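HI1317 (PDB 1JOV) probably interconverts the alpha and beta anomers of D-glucose 6-phosphate, as a member of the glucose-6-phosphate 1-epimerase family. Local coordinates at residues A[147-152]-A[260-265]; A[171-176]-A[192-197]; A[222-227]-A[246-251]. All blocks are in the same frame, centred on the assembly; numbering follows the deposited sequence.

Contact 1: residues A[147-152]-A[260-265]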
ATOM      1  N   ALA A 147      -6.916 -10.704  -1.325  1.00 19.38           N
ATOM      2  CA  ALA A 147      -6.270  -9.482  -1.761  1.00 16.89           C
ATOM      3  C   ALA A 147      -5.755  -8.767  -0.552  1.00 21.26           C
ATOM      4  O   ALA A 147      -6.199  -8.978   0.618  1.00 19.87           O
ATOM      5  CB  ALA A 147      -7.256  -8.637  -2.493  1.00 18.80           C
ATOM      6  N   ALA A 148      -4.822  -7.866  -0.747  1.00 18.81           N
ATOM      7  CA  ALA A 148      -4.302  -7.075   0.352  1.00 17.12           C
ATOM      8  C   ALA A 148      -3.686  -5.829  -0.229  1.00 19.16           C
ATOM      9  O   ALA A 148      -3.066  -5.857  -1.288  1.00 20.34           O
ATOM     10  CB  ALA A 148      -3.270  -7.840   1.170  1.00 18.38           C
ATOM     11  N   LEU A 149      -3.841  -4.730   0.480  1.00 16.71           N
ATOM     12  CA  LEU A 149      -3.248  -3.450   0.221  1.00 16.02           C
ATOM     13  C   LEU A 149      -2.088  -3.423   1.190  1.00 23.71           C
ATOM     14  O   LEU A 149      -2.274  -3.144   2.367  1.00 17.85           O
ATOM     15  CB  LEU A 149      -4.207  -2.288   0.394  1.00 15.11           C
ATOM     16  CG  LEU A 149      -5.611  -2.551  -0.145  1.00 16.45           C
ATOM     17  CD1 LEU A 149      -6.583  -1.479   0.346  1.00 21.69           C
ATOM     18  CD2 LEU A 149      -5.602  -2.610  -1.657  1.00 18.92           C
ATOM     19  N   HIS A 150      -0.917  -3.703   0.718  1.00 17.16           N
ATOM     20  CA  HIS A 150       0.238  -3.897   1.584  1.00 21.16           C
ATOM     21  C   HIS A 150       1.012  -2.616   1.912  1.00 22.98           C
ATOM     22  O   HIS A 150       2.193  -2.449   1.577  1.00 20.70           O
ATOM     23  CB  HIS A 150       1.050  -4.919   0.856  1.00 19.20           C
ATOM     24  CG  HIS A 150       2.215  -5.572   1.594  1.00 17.51           C
ATOM     25  ND1 HIS A 150       3.239  -4.873   2.159  1.00 20.89           N
ATOM     26  CD2 HIS A 150       2.471  -6.889   1.804  1.00 26.22           C
ATOM     27  CE1 HIS A 150       4.126  -5.730   2.640  1.00 24.43           C
ATOM     28  NE2 HIS A 150       3.673  -6.935   2.430  1.00 25.08           N
ATOM     29  N   THR A 151       0.288  -1.745   2.560  1.00 16.27           N
ATOM     30  CA  THR A 151       0.778  -0.360   2.740  1.00 18.74           C
ATOM     31  C   THR A 151       2.057  -0.240   3.605  1.00 18.79           C
ATOM     32  O   THR A 151       2.104  -0.714   4.735  1.00 20.05           O
ATOM     33  CB  THR A 151      -0.348   0.503   3.372  1.00 18.81           C
ATOM     34  OG1 THR A 151      -1.582   0.260   2.652  1.00 19.60           O
ATOM     35  CG2 THR A 151       0.012   2.098   3.305  1.00 18.87           C
ATOM     36  N   TYR A 152       3.032   0.430   2.991  1.00 17.59           N
ATOM     37  CA  TYR A 152       4.290   0.745   3.712  1.00 16.53           C
ATOM     38  C   TYR A 152       4.236   2.168   4.139  1.00 18.84           C
ATOM     39  O   TYR A 152       4.293   3.138   3.318  1.00 19.39           O
ATOM     40  CB  TYR A 152       5.579   0.555   2.846  1.00 18.27           C
ATOM     41  CG  TYR A 152       5.918  -0.781   2.371  1.00 21.48           C
ATOM     42  CD1 TYR A 152       5.194  -1.436   1.364  1.00 22.16           C
ATOM     43  CD2 TYR A 152       7.093  -1.372   2.802  1.00 20.97           C
ATOM     44  CE1 TYR A 152       5.586  -2.738   0.907  1.00 20.83           C
ATOM     45  CE2 TYR A 152       7.471  -2.624   2.369  1.00 20.66           C
ATOM     46  CZ  TYR A 152       6.764  -3.297   1.410  1.00 25.04           C
ATOM     47  OH  TYR A 152       7.193  -4.532   0.964  1.00 22.60           O
ATOM     48  N   GLU A 260     -16.718  -7.420  -5.336  1.00 17.36           N
ATOM     49  CA  GLU A 260     -16.481  -6.979  -3.984  1.00 17.59           C
ATOM     50  C   GLU A 260     -15.205  -6.153  -3.887  1.00 22.59           C
ATOM     51  O   GLU A 260     -14.271  -6.373  -4.646  1.00 24.54           O
ATOM     52  CB  GLU A 260     -16.424  -8.122  -3.021  1.00 23.10           C
ATOM     53  CG  GLU A 260     -17.764  -8.927  -2.957  1.00 23.88           C
ATOM     54  CD  GLU A 260     -17.786  -9.949  -1.841  1.00 35.77           C
ATOM     55  OE1 GLU A 260     -16.771 -10.611  -1.576  1.00 28.15           O
ATOM     56  OE2 GLU A 260     -18.800 -10.084  -1.167  1.00 32.77           O
ATOM     57  N   SER A 261     -15.196  -5.141  -3.082  1.00 21.24           N
ATOM     58  CA  SER A 261     -14.002  -4.359  -2.920  1.00 26.29           C
ATOM     59  C   SER A 261     -13.443  -4.340  -1.515  1.00 25.12           C
ATOM     60  O   SER A 261     -14.126  -4.787  -0.544  1.00 21.22           O
ATOM     61  CB  SER A 261     -14.298  -2.941  -3.370  1.00 30.22           C
ATOM     62  OG  SER A 261     -15.316  -2.479  -2.537  1.00 30.20           O
ATOM     63  N   LEU A 262     -12.232  -3.813  -1.354  1.00 20.64           N
ATOM     64  CA  LEU A 262     -11.697  -3.597  -0.053  1.00 21.71           C
ATOM     65  C   LEU A 262     -10.943  -2.286  -0.192  1.00 24.56           C
ATOM     66  O   LEU A 262     -10.374  -1.992  -1.243  1.00 20.04           O
ATOM     67  CB  LEU A 262     -10.876  -4.781   0.447  1.00 29.17           C
ATOM     68  CG  LEU A 262      -9.390  -4.866   0.052  1.00 21.10           C
ATOM     69  CD1 LEU A 262      -8.665  -5.886   0.914  1.00 22.76           C
ATOM     70  CD2 LEU A 262      -9.245  -5.228  -1.426  1.00 24.86           C
ATOM     71  N   SER A 263     -10.949  -1.471   0.864  1.00 21.19           N
ATOM     72  CA  SER A 263     -10.255  -0.228   0.743  1.00 20.49           C
ATOM     73  C   SER A 263      -9.712   0.274   2.044  1.00 20.90           C
ATOM     74  O   SER A 263      -9.994  -0.287   3.104  1.00 22.50           O
ATOM     75  CB  SER A 263     -11.189   0.833   0.179  1.00 23.67           C
ATOM     76  OG  SER A 263     -12.247   1.117   1.078  1.00 27.09           O
ATOM     77  N   VAL A 264      -8.939   1.354   1.952  1.00 19.00           N
ATOM     78  CA  VAL A 264      -8.370   2.030   3.120  1.00 19.24           C
ATOM     79  C   VAL A 264      -8.364   3.528   2.871  1.00 21.45           C
ATOM     80  O   VAL A 264      -8.113   4.020   1.759  1.00 20.31           O
ATOM     81  CB  VAL A 264      -6.952   1.524   3.471  1.00 20.38           C
ATOM     82  CG1 VAL A 264      -5.975   1.862   2.361  1.00 18.40           C
ATOM     83  CG2 VAL A 264      -6.490   2.093   4.813  1.00 23.57           C
ATOM     84  N   GLU A 265      -8.654   4.202   3.924  1.00 24.79           N
ATOM     85  CA  GLU A 265      -8.605   5.654   3.924  1.00 26.23           C
ATOM     86  C   GLU A 265      -7.494   6.074   4.900  1.00 26.37           C
ATOM     87  O   GLU A 265      -7.530   5.765   6.092  1.00 27.03           O
ATOM     88  CB  GLU A 265      -9.961   6.271   4.402  1.00 26.43           C
ATOM     89  CG  GLU A 265      -9.985   7.778   4.374  1.00 35.41           C
ATOM     90  CD  GLU A 265     -11.260   8.400   5.030  1.00 32.00           C
ATOM     91  OE1 GLU A 265     -12.290   8.493   4.325  1.00 50.34           O
ATOM     92  OE2 GLU A 265     -11.191   8.795   6.227  1.00 58.02           O
TER
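Peptide groups, not rings, are the flat groups that Leu149 and Leu262 meet here. Leu262 reaches the carbonyl end of one of them, with CD1 4.0 Å from Ala147 O. In return Leu149 CD1 lies above the plane of the Leu262-Ser263 peptide, off its centre, 4.1 Å from Leu262 O and 3.9 Å from Ser263 CA. The two aromatic rings of 147-152 take no part: that of His150 meets the ring of His88 with the planes at about 80°, and Tyr152 packs on Cys246 and Pro74.

Side chain to side chain, the contacts are apolar. Leu149 CD1 is 3.9 Å from Val264 CG1, where the two side chains slide past each other in opposite directions, and Ala147 CB touches Leu262 CD2 at 4.1 Å. Ala147 and Leu149 point to the other strand while Ala148 between them points away; likewise Ser263 turns its back, and its OG bonds to His134 NE2.

The axes of strands 147-149 and 261-265 run nearly parallel, 12° apart, but 7.9 Å separates them, too far for backbone pairing. Strand 145-154 lies in the seven-stranded sheet and 261-268 in the eight-stranded one; this spacing and the side chains between mark where the sheets pack together. Just beyond Leu149 the backbone bends in an inverse gamma turn centred on His150, a predicted active-site residue, whose side chain touches Glu248. Leu149 lies between the sheets of the galactose mutarotase-like beta-supersandwich, its side chain about 6 Å from that of Glu248, also predicted to be in the active site.

Contact 2: residues A[171-176]-A[192-197]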
ATOM      1  N   PHE A 171      -2.363 -13.830  15.033  1.00 30.63           N
ATOM      2  CA  PHE A 171      -1.689 -15.033  14.597  1.00 28.70           C
ATOM      3  C   PHE A 171      -0.295 -14.624  14.156  1.00 39.60           C
ATOM      4  O   PHE A 171      -0.149 -13.693  13.333  1.00 36.55           O
ATOM      5  CB  PHE A 171      -2.464 -15.693  13.450  1.00 30.26           C
ATOM      6  CG  PHE A 171      -1.893 -17.007  13.000  1.00 27.24           C
ATOM      7  CD1 PHE A 171      -2.172 -18.176  13.741  1.00 40.46           C
ATOM      8  CD2 PHE A 171      -1.138 -17.123  11.872  1.00 34.16           C
ATOM      9  CE1 PHE A 171      -1.671 -19.415  13.339  1.00 37.77           C
ATOM     10  CE2 PHE A 171      -0.635 -18.333  11.453  1.00 38.28           C
ATOM     11  CZ  PHE A 171      -0.903 -19.505  12.197  1.00 39.39           C
ATOM     12  N   ASN A 172       0.725 -15.290  14.713  1.00 44.60           N
ATOM     13  CA  ASN A 172       2.149 -15.022  14.431  1.00 39.28           C
ATOM     14  C   ASN A 172       2.663 -15.921  13.318  1.00 40.56           C
ATOM     15  O   ASN A 172       2.864 -17.110  13.541  1.00 40.32           O
ATOM     16  CB  ASN A 172       3.011 -15.203  15.727  1.00 40.20           C
ATOM     17  CG  ASN A 172       4.441 -14.661  15.591  1.00 36.17           C
ATOM     18  OD1 ASN A 172       4.988 -14.506  14.484  1.00 44.12           O
ATOM     19  ND2 ASN A 172       5.077 -14.426  16.746  1.00 39.02           N
ATOM     20  N   SER A 173       2.869 -15.366  12.125  1.00 33.94           N
ATOM     21  CA  SER A 173       3.258 -16.151  10.963  1.00 39.08           C
ATOM     22  C   SER A 173       4.667 -16.616  11.120  1.00 38.72           C
ATOM     23  O   SER A 173       5.127 -17.504  10.400  1.00 40.91           O
ATOM     24  CB  SER A 173       3.117 -15.344   9.657  1.00 33.96           C
ATOM     25  OG  SER A 173       1.795 -14.866   9.555  1.00 37.12           O
ATOM     26  N   LEU A 174       5.379 -15.938  12.016  1.00 42.51           N
ATOM     27  CA  LEU A 174       6.793 -16.230  12.190  1.00 54.77           C
ATOM     28  C   LEU A 174       6.956 -17.693  12.645  1.00 45.84           C
ATOM     29  O   LEU A 174       7.671 -18.490  12.010  1.00 46.31           O
ATOM     30  CB  LEU A 174       7.436 -15.183  13.133  1.00 47.08           C
ATOM     31  CG  LEU A 174       7.553 -13.808  12.440  1.00 44.72           C
ATOM     32  CD1 LEU A 174       8.178 -12.725  13.336  1.00 45.44           C
ATOM     33  CD2 LEU A 174       8.282 -13.935  11.129  1.00 46.26           C
ATOM     34  N   ASN A 175       6.171 -18.059  13.642  1.00 43.61           N
ATOM     35  CA  ASN A 175       6.263 -19.378  14.250  1.00 58.24           C
ATOM     36  C   ASN A 175       4.933 -20.131  14.135  1.00 60.19           C
ATOM     37  O   ASN A 175       4.727 -21.170  14.757  1.00 54.58           O
ATOM     38  CB  ASN A 175       6.657 -19.219  15.708  1.00 52.18           C
ATOM     39  CG  ASN A 175       5.631 -18.434  16.475  1.00 50.58           C
ATOM     40  OD1 ASN A 175       4.571 -18.126  15.914  1.00 51.59           O
ATOM     41  ND2 ASN A 175       5.927 -18.073  17.742  1.00 43.54           N
ATOM     42  N   GLN A 176       4.041 -19.594  13.314  1.00 61.69           N
ATOM     43  CA  GLN A 176       2.744 -20.194  13.050  1.00 50.73           C
ATOM     44  C   GLN A 176       1.981 -20.442  14.318  1.00 50.30           C
ATOM     45  O   GLN A 176       1.395 -21.511  14.491  1.00 50.33           O
ATOM     46  CB  GLN A 176       2.870 -21.508  12.277  1.00 50.84           C
ATOM     47  CG  GLN A 176       3.397 -21.350  10.862  1.00 51.11           C
ATOM     48  CD  GLN A 176       2.427 -20.614   9.951  1.00 63.49           C
ATOM     49  OE1 GLN A 176       1.312 -21.083   9.719  1.00 59.60           O
ATOM     50  NE2 GLN A 176       2.861 -19.476   9.407  1.00 54.72           N
ATOM     51  N   ASP A 192       5.481 -10.148  12.166  1.00 33.39           N
ATOM     52  CA  ASP A 192       4.803 -10.625  10.958  1.00 24.70           C
ATOM     53  C   ASP A 192       3.501 -11.312  11.421  1.00 25.00           C
ATOM     54  O   ASP A 192       3.403 -12.550  11.421  1.00 35.32           O
ATOM     55  CB  ASP A 192       5.679 -11.525  10.074  1.00 28.56           C
ATOM     56  CG  ASP A 192       5.107 -11.707   8.649  1.00 32.53           C
ATOM     57  OD1 ASP A 192       3.977 -11.235   8.420  1.00 32.77           O
ATOM     58  OD2 ASP A 192       5.697 -12.234   7.684  1.00 41.01           O
ATOM     59  N   CYS A 193       2.501 -10.503  11.738  0.60 26.75           N
ATOM     60  CA  CYS A 193       1.328 -11.074  12.362  0.60 38.39           C
ATOM     61  C   CYS A 193      -0.005 -10.669  11.776  0.60 32.35           C
ATOM     62  O   CYS A 193      -0.208  -9.527  11.370  0.60 24.65           O
ATOM     63  CB  CYS A 193       1.365 -10.809  13.865  0.60 33.37           C
ATOM     64  SG  CYS A 193       0.880  -9.159  14.348  0.60 30.50           S
ATOM     65  N   ILE A 194      -0.920 -11.602  11.741  1.00 32.34           N
ATOM     66  CA  ILE A 194      -2.231 -11.381  11.180  1.00 27.47           C
ATOM     67  C   ILE A 194      -3.289 -11.211  12.247  1.00 30.28           C
ATOM     68  O   ILE A 194      -3.568 -12.146  13.014  1.00 35.35           O
ATOM     69  CB  ILE A 194      -2.630 -12.567  10.297  1.00 34.24           C
ATOM     70  CG1 ILE A 194      -1.512 -12.894   9.302  1.00 27.55           C
ATOM     71  CG2 ILE A 194      -3.918 -12.281   9.538  1.00 30.74           C
ATOM     72  CD1 ILE A 194      -1.721 -14.195   8.550  1.00 30.88           C
ATOM     73  N   TYR A 195      -3.884 -10.039  12.317  1.00 26.92           N
ATOM     74  CA  TYR A 195      -4.986  -9.780  13.202  1.00 30.32           C
ATOM     75  C   TYR A 195      -6.336  -9.900  12.494  1.00 43.09           C
ATOM     76  O   TYR A 195      -6.478  -9.585  11.312  1.00 31.24           O
ATOM     77  CB  TYR A 195      -5.000  -8.331  13.665  1.00 27.57           C
ATOM     78  CG  TYR A 195      -3.889  -7.846  14.599  1.00 37.10           C
ATOM     79  CD1 TYR A 195      -2.639  -7.491  14.115  1.00 28.10           C
ATOM     80  CD2 TYR A 195      -4.122  -7.687  15.962  1.00 41.47           C
ATOM     81  CE1 TYR A 195      -1.640  -6.987  14.943  1.00 34.45           C
ATOM     82  CE2 TYR A 195      -3.148  -7.194  16.787  1.00 42.54           C
ATOM     83  CZ  TYR A 195      -1.900  -6.846  16.298  1.00 45.10           C
ATOM     84  OH  TYR A 195      -0.922  -6.333  17.176  1.00 34.21           O
ATOM     85  N   SER A 196      -7.331 -10.368  13.225  0.50 28.51           N
ATOM     86  CA  SER A 196      -8.690 -10.294  12.770  0.50 33.81           C
ATOM     87  C   SER A 196      -8.982  -8.803  12.779  0.50 32.45           C
ATOM     88  O   SER A 196      -8.451  -8.072  13.588  0.50 50.43           O
ATOM     89  CB  SER A 196      -9.656 -11.030  13.734  0.50 31.29           C
ATOM     90  OG  SER A 196      -9.322 -12.411  13.835  0.50 31.43           O
ATOM     91  N   ALA A 197      -9.789  -8.349  11.842  1.00 29.91           N
ATOM     92  CA  ALA A 197     -10.210  -6.961  11.684  1.00 29.10           C
ATOM     93  C   ALA A 197     -11.471  -6.663  12.464  1.00 38.81           C
ATOM     94  O   ALA A 197     -12.533  -6.366  11.899  1.00 51.34           O
ATOM     95  CB  ALA A 197     -10.483  -6.668  10.192  1.00 28.54           C
TER
HETATM   96  O   HOH W   1       2.011 -12.879   7.425  1.00 35.86           O
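Phe171 and Ile194 form a hydrogen-bonded pair of two antiparallel strands, 169-172 and 191-196, near one margin of a sheet of the mutarotase-like beta-supersandwich. Each satisfies the other's backbone: Phe171 N donates to Ile194 O at 2.9 Å, almost straight at 178°, and Ile194 N returns a bond of 2.7 Å to Phe171 O. The next pair, Asn172 with Cys193, is non-hydrogen-bonded on this side; the backbone of Cys193 pairs instead with Leu225 on the strand beyond. A disulfide between Cys193 and Cys170 has been seen in this protein, though Cys193 is modelled in two conformers.

After Asn172 the chain leaves the strand, yet one more backbone bond follows, Ser173 N to Asp192 O at 3.0 Å. The side chains of the same two residues are joined by a water. It donates to Asp192 OD1 at 2.7 Å and lies 2.9 Å from Ser173 OG. That hydroxyl is also within weak bonding reach of Asp192 O, its proton not assigned between that oxygen and the water.

In the turn, Gln176 NE2 folds back to Ser173 O at 3.2 Å, while its OE1 sits in the plane of the Phe171 ring, at the edge. The amides of Asn172 and Asn175 both look to one acid, Asn172 ND2 bonding to Glu179 OE1 and Asn175 ND2 to Glu179 OE2. An Asx turn, with Asn172 OD1 accepting from Leu174 N, fits the geometry but is doubtful, because that oxygen is modelled too close to a neighbour.

Apolar cover comes from Leu174, whose CD2 lies 3.7 Å from Asp192 CB. On the face shared by Phe171 and Ile194, the isoleucine branch extends toward the turn until its CD1 stands 3.7 Å from Ser173 OG.

Contact 3: residues A[222-227]-A[246-251]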
ATOM      1  N   GLN A 222      -8.826  -9.157   7.637  1.00 23.63           N
ATOM      2  CA  GLN A 222      -7.549  -9.366   8.323  1.00 22.06           C
ATOM      3  C   GLN A 222      -6.735  -8.074   8.252  1.00 25.41           C
ATOM      4  O   GLN A 222      -6.883  -7.301   7.287  1.00 24.89           O
ATOM      5  CB  GLN A 222      -6.660 -10.454   7.752  1.00 23.27           C
ATOM      6  CG  GLN A 222      -7.017 -11.873   8.275  1.00 25.23           C
ATOM      7  CD  GLN A 222      -8.435 -12.267   7.895  1.00 35.77           C
ATOM      8  OE1 GLN A 222      -9.248 -12.714   8.724  1.00 32.18           O
ATOM      9  NE2 GLN A 222      -8.731 -12.099   6.650  1.00 19.52           N
ATOM     10  N   PHE A 223      -5.890  -7.832   9.218  1.00 23.85           N
ATOM     11  CA  PHE A 223      -4.953  -6.703   9.199  1.00 31.81           C
ATOM     12  C   PHE A 223      -3.593  -7.315   9.472  1.00 28.51           C
ATOM     13  O   PHE A 223      -3.414  -7.969  10.491  1.00 28.10           O
ATOM     14  CB  PHE A 223      -5.212  -5.612  10.264  1.00 27.76           C
ATOM     15  CG  PHE A 223      -6.440  -4.798  10.103  1.00 31.71           C
ATOM     16  CD1 PHE A 223      -6.707  -4.177   8.870  1.00 24.46           C
ATOM     17  CD2 PHE A 223      -7.325  -4.599  11.167  1.00 22.58           C
ATOM     18  CE1 PHE A 223      -7.842  -3.428   8.679  1.00 32.04           C
ATOM     19  CE2 PHE A 223      -8.474  -3.853  10.996  1.00 38.33           C
ATOM     20  CZ  PHE A 223      -8.722  -3.287   9.755  1.00 48.93           C
ATOM     21  N   VAL A 224      -2.624  -7.121   8.575  1.00 20.81           N
ATOM     22  CA  VAL A 224      -1.317  -7.721   8.743  1.00 23.65           C
ATOM     23  C   VAL A 224      -0.316  -6.636   9.230  1.00 24.60           C
ATOM     24  O   VAL A 224      -0.172  -5.547   8.626  1.00 22.66           O
ATOM     25  CB  VAL A 224      -0.854  -8.338   7.395  1.00 23.42           C
ATOM     26  CG1 VAL A 224       0.556  -8.944   7.467  1.00 28.06           C
ATOM     27  CG2 VAL A 224      -1.820  -9.434   6.892  1.00 21.93           C
ATOM     28  N   LEU A 225       0.361  -6.883  10.343  1.00 20.99           N
ATOM     29  CA  LEU A 225       1.294  -5.878  10.845  1.00 27.96           C
ATOM     30  C   LEU A 225       2.639  -6.486  10.602  1.00 31.09           C
ATOM     31  O   LEU A 225       2.862  -7.624  11.020  1.00 29.33           O
ATOM     32  CB  LEU A 225       1.072  -5.664  12.332  1.00 25.02           C
ATOM     33  CG  LEU A 225       1.959  -4.608  12.997  1.00 33.56           C
ATOM     34  CD1 LEU A 225       1.687  -3.214  12.469  1.00 26.82           C
ATOM     35  CD2 LEU A 225       1.657  -4.679  14.528  1.00 25.37           C
ATOM     36  N   TRP A 226       3.539  -5.755   9.905  1.00 24.78           N
ATOM     37  CA  TRP A 226       4.824  -6.348   9.484  1.00 23.75           C
ATOM     38  C   TRP A 226       6.016  -5.374   9.463  1.00 27.42           C
ATOM     39  O   TRP A 226       5.918  -4.297   8.927  1.00 24.20           O
ATOM     40  CB  TRP A 226       4.761  -6.889   8.076  1.00 25.86           C
ATOM     41  CG  TRP A 226       6.046  -7.441   7.545  1.00 26.25           C
ATOM     42  CD1 TRP A 226       6.807  -8.475   8.071  1.00 30.85           C
ATOM     43  CD2 TRP A 226       6.814  -6.915   6.441  1.00 25.89           C
ATOM     44  NE1 TRP A 226       7.932  -8.669   7.313  1.00 30.05           N
ATOM     45  CE2 TRP A 226       7.948  -7.741   6.286  1.00 30.86           C
ATOM     46  CE3 TRP A 226       6.595  -5.883   5.493  1.00 25.55           C
ATOM     47  CZ2 TRP A 226       8.898  -7.507   5.307  1.00 21.63           C
ATOM     48  CZ3 TRP A 226       7.549  -5.651   4.507  1.00 28.18           C
ATOM     49  CH2 TRP A 226       8.665  -6.472   4.387  1.00 22.93           C
ATOM     50  N   ASN A 227       7.162  -5.801  10.033  1.00 31.00           N
ATOM     51  CA  ASN A 227       8.446  -5.059  10.011  1.00 27.84           C
ATOM     52  C   ASN A 227       9.513  -6.144  10.033  1.00 30.54           C
ATOM     53  O   ASN A 227       9.497  -6.992  10.916  1.00 28.21           O
ATOM     54  CB  ASN A 227       8.565  -4.039  11.170  1.00 27.28           C
ATOM     55  CG  ASN A 227       9.863  -3.179  11.067  1.00 30.08           C
ATOM     56  OD1 ASN A 227      10.980  -3.735  11.169  1.00 30.63           O
ATOM     57  ND2 ASN A 227       9.724  -1.883  10.742  1.00 23.43           N
ATOM     58  N   CYS A 246       4.633  -1.736   7.919  1.00 19.94           N
ATOM     59  CA  CYS A 246       3.422  -2.128   7.154  1.00 22.82           C
ATOM     60  C   CYS A 246       2.225  -2.469   8.036  1.00 28.45           C
ATOM     61  O   CYS A 246       2.330  -3.294   8.948  1.00 23.06           O
ATOM     62  CB  CYS A 246       3.758  -3.315   6.284  1.00 23.78           C
ATOM     63  SG  CYS A 246       4.837  -2.890   4.886  1.00 23.90           S
ATOM     64  N   LEU A 247       1.078  -1.850   7.729  1.00 21.99           N
ATOM     65  CA  LEU A 247      -0.217  -2.128   8.364  1.00 22.54           C
ATOM     66  C   LEU A 247      -1.131  -2.385   7.141  1.00 21.42           C
ATOM     67  O   LEU A 247      -1.652  -1.436   6.543  1.00 21.37           O
ATOM     68  CB  LEU A 247      -0.720  -1.021   9.275  1.00 22.38           C
ATOM     69  CG  LEU A 247      -1.655  -1.596  10.337  1.00 28.13           C
ATOM     70  CD1 LEU A 247      -1.902  -0.597  11.454  1.00 31.19           C
ATOM     71  CD2 LEU A 247      -2.982  -2.029   9.721  1.00 32.62           C
ATOM     72  N   GLU A 248      -1.240  -3.630   6.761  1.00 18.21           N
ATOM     73  CA  GLU A 248      -1.919  -4.062   5.569  1.00 20.69           C
ATOM     74  C   GLU A 248      -3.427  -4.299   5.706  1.00 23.49           C
ATOM     75  O   GLU A 248      -3.882  -4.994   6.629  1.00 19.42           O
ATOM     76  CB  GLU A 248      -1.317  -5.368   5.081  1.00 18.25           C
ATOM     77  CG  GLU A 248       0.195  -5.354   5.005  1.00 21.17           C
ATOM     78  CD  GLU A 248       0.841  -6.703   4.726  1.00 23.29           C
ATOM     79  OE1 GLU A 248       0.160  -7.577   4.178  1.00 25.57           O
ATOM     80  OE2 GLU A 248       2.035  -6.878   5.052  1.00 26.10           O
ATOM     81  N   THR A 249      -4.219  -3.736   4.795  1.00 18.71           N
ATOM     82  CA  THR A 249      -5.684  -3.916   4.710  1.00 22.08           C
ATOM     83  C   THR A 249      -5.911  -5.241   3.969  1.00 19.82           C
ATOM     84  O   THR A 249      -5.484  -5.330   2.805  1.00 21.17           O
ATOM     85  CB  THR A 249      -6.295  -2.793   3.918  1.00 21.90           C
ATOM     86  OG1 THR A 249      -5.880  -1.522   4.457  1.00 20.41           O
ATOM     87  CG2 THR A 249      -7.812  -2.885   3.967  1.00 20.72           C
ATOM     88  N   ALA A 250      -6.535  -6.271   4.546  1.00 20.28           N
ATOM     89  CA  ALA A 250      -6.485  -7.545   3.867  1.00 18.78           C
ATOM     90  C   ALA A 250      -7.748  -8.422   3.911  1.00 26.50           C
ATOM     91  O   ALA A 250      -8.548  -8.273   4.797  1.00 22.08           O
ATOM     92  CB  ALA A 250      -5.388  -8.417   4.424  1.00 20.60           C
ATOM     93  N   ARG A 251      -7.880  -9.284   2.922  1.00 20.16           N
ATOM     94  CA  ARG A 251      -8.965 -10.254   2.787  1.00 19.50           C
ATOM     95  C   ARG A 251      -8.189 -11.535   2.544  1.00 17.02           C
ATOM     96  O   ARG A 251      -7.910 -11.909   1.380  1.00 20.30           O
ATOM     97  CB  ARG A 251      -9.947  -9.874   1.678  1.00 20.99           C
ATOM     98  CG  ARG A 251     -10.907  -8.730   2.101  1.00 20.57           C
ATOM     99  CD  ARG A 251     -12.084  -9.325   2.993  1.00 21.27           C
ATOM    100  NE  ARG A 251     -13.076 -10.023   2.172  1.00 21.83           N
ATOM    101  CZ  ARG A 251     -14.086  -9.441   1.613  1.00 19.76           C
ATOM    102  NH1 ARG A 251     -14.219  -8.216   1.742  1.00 23.62           N
ATOM    103  NH2 ARG A 251     -14.962 -10.120   0.858  1.00 23.77           N
TER
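Val224 presses its isopropyl group against the carboxylate of Glu248, its hydrogen-bonded partner on the neighbouring strand. Val224 CB is 3.5 Å from Glu248 OE1 and Val224 CG1 equally near OE2, the two side chains crossing obliquely. On the same face Trp226 turns the rim of its six-membered ring to Cys246: SG lies 3.5 Å from Trp226 CE3, and the line from the ring centroid to SG runs 83° off the ring normal, an edge-on sulfur-aromatic contact. At the other end small Ala250 fits close to the backbone, with CB 3.4 Å from Gln222 O.

These strands, 222-227 and 244-251, are antiparallel neighbours in the middle of a sheet of the mutarotase-like supersandwich. Six backbone bonds tie three pairs, among them Glu248 N to Val224 O at 2.9 Å, fixing the backbone of the predicted active-site residue Glu248.

On the other face, with Phe223, Leu225, Leu247 and Thr249, Leu247 lies loosely against two side chains, its CD2 meeting Phe223 CB at 4.3 Å and its CG meeting Leu225 CD1. The Phe223 ring has Glu248 O in its plane at the edge, 3.7 Å from CD1, and Leu225 CD1 dips to 3.6 Å from Cys246 O.

In the fold
From the N terminus the chain first builds the five-stranded sheet of residues 3-47, in which no contact has a segment. Contact 1 opens at 147-152. Contact 2 then closes the short excursion between 171-176 and 192-197, contact 3 closes the next one, between 222-227 and 246-251, and the return of 260-265 completes contact 1. Contacts 2 and 3 follow one another within that long span, and none cross. Across their sheet the strands run 145-154, 244-251, 222-227, 191-196, 169-172; backbone pairings such as Leu149 N to Thr249 O and Leu225 N to Cys193 O link the contacts laterally. Contact 1 alone has a segment in the eight-stranded sheet, strand 261-268; contact 3 touches that sheet through His217.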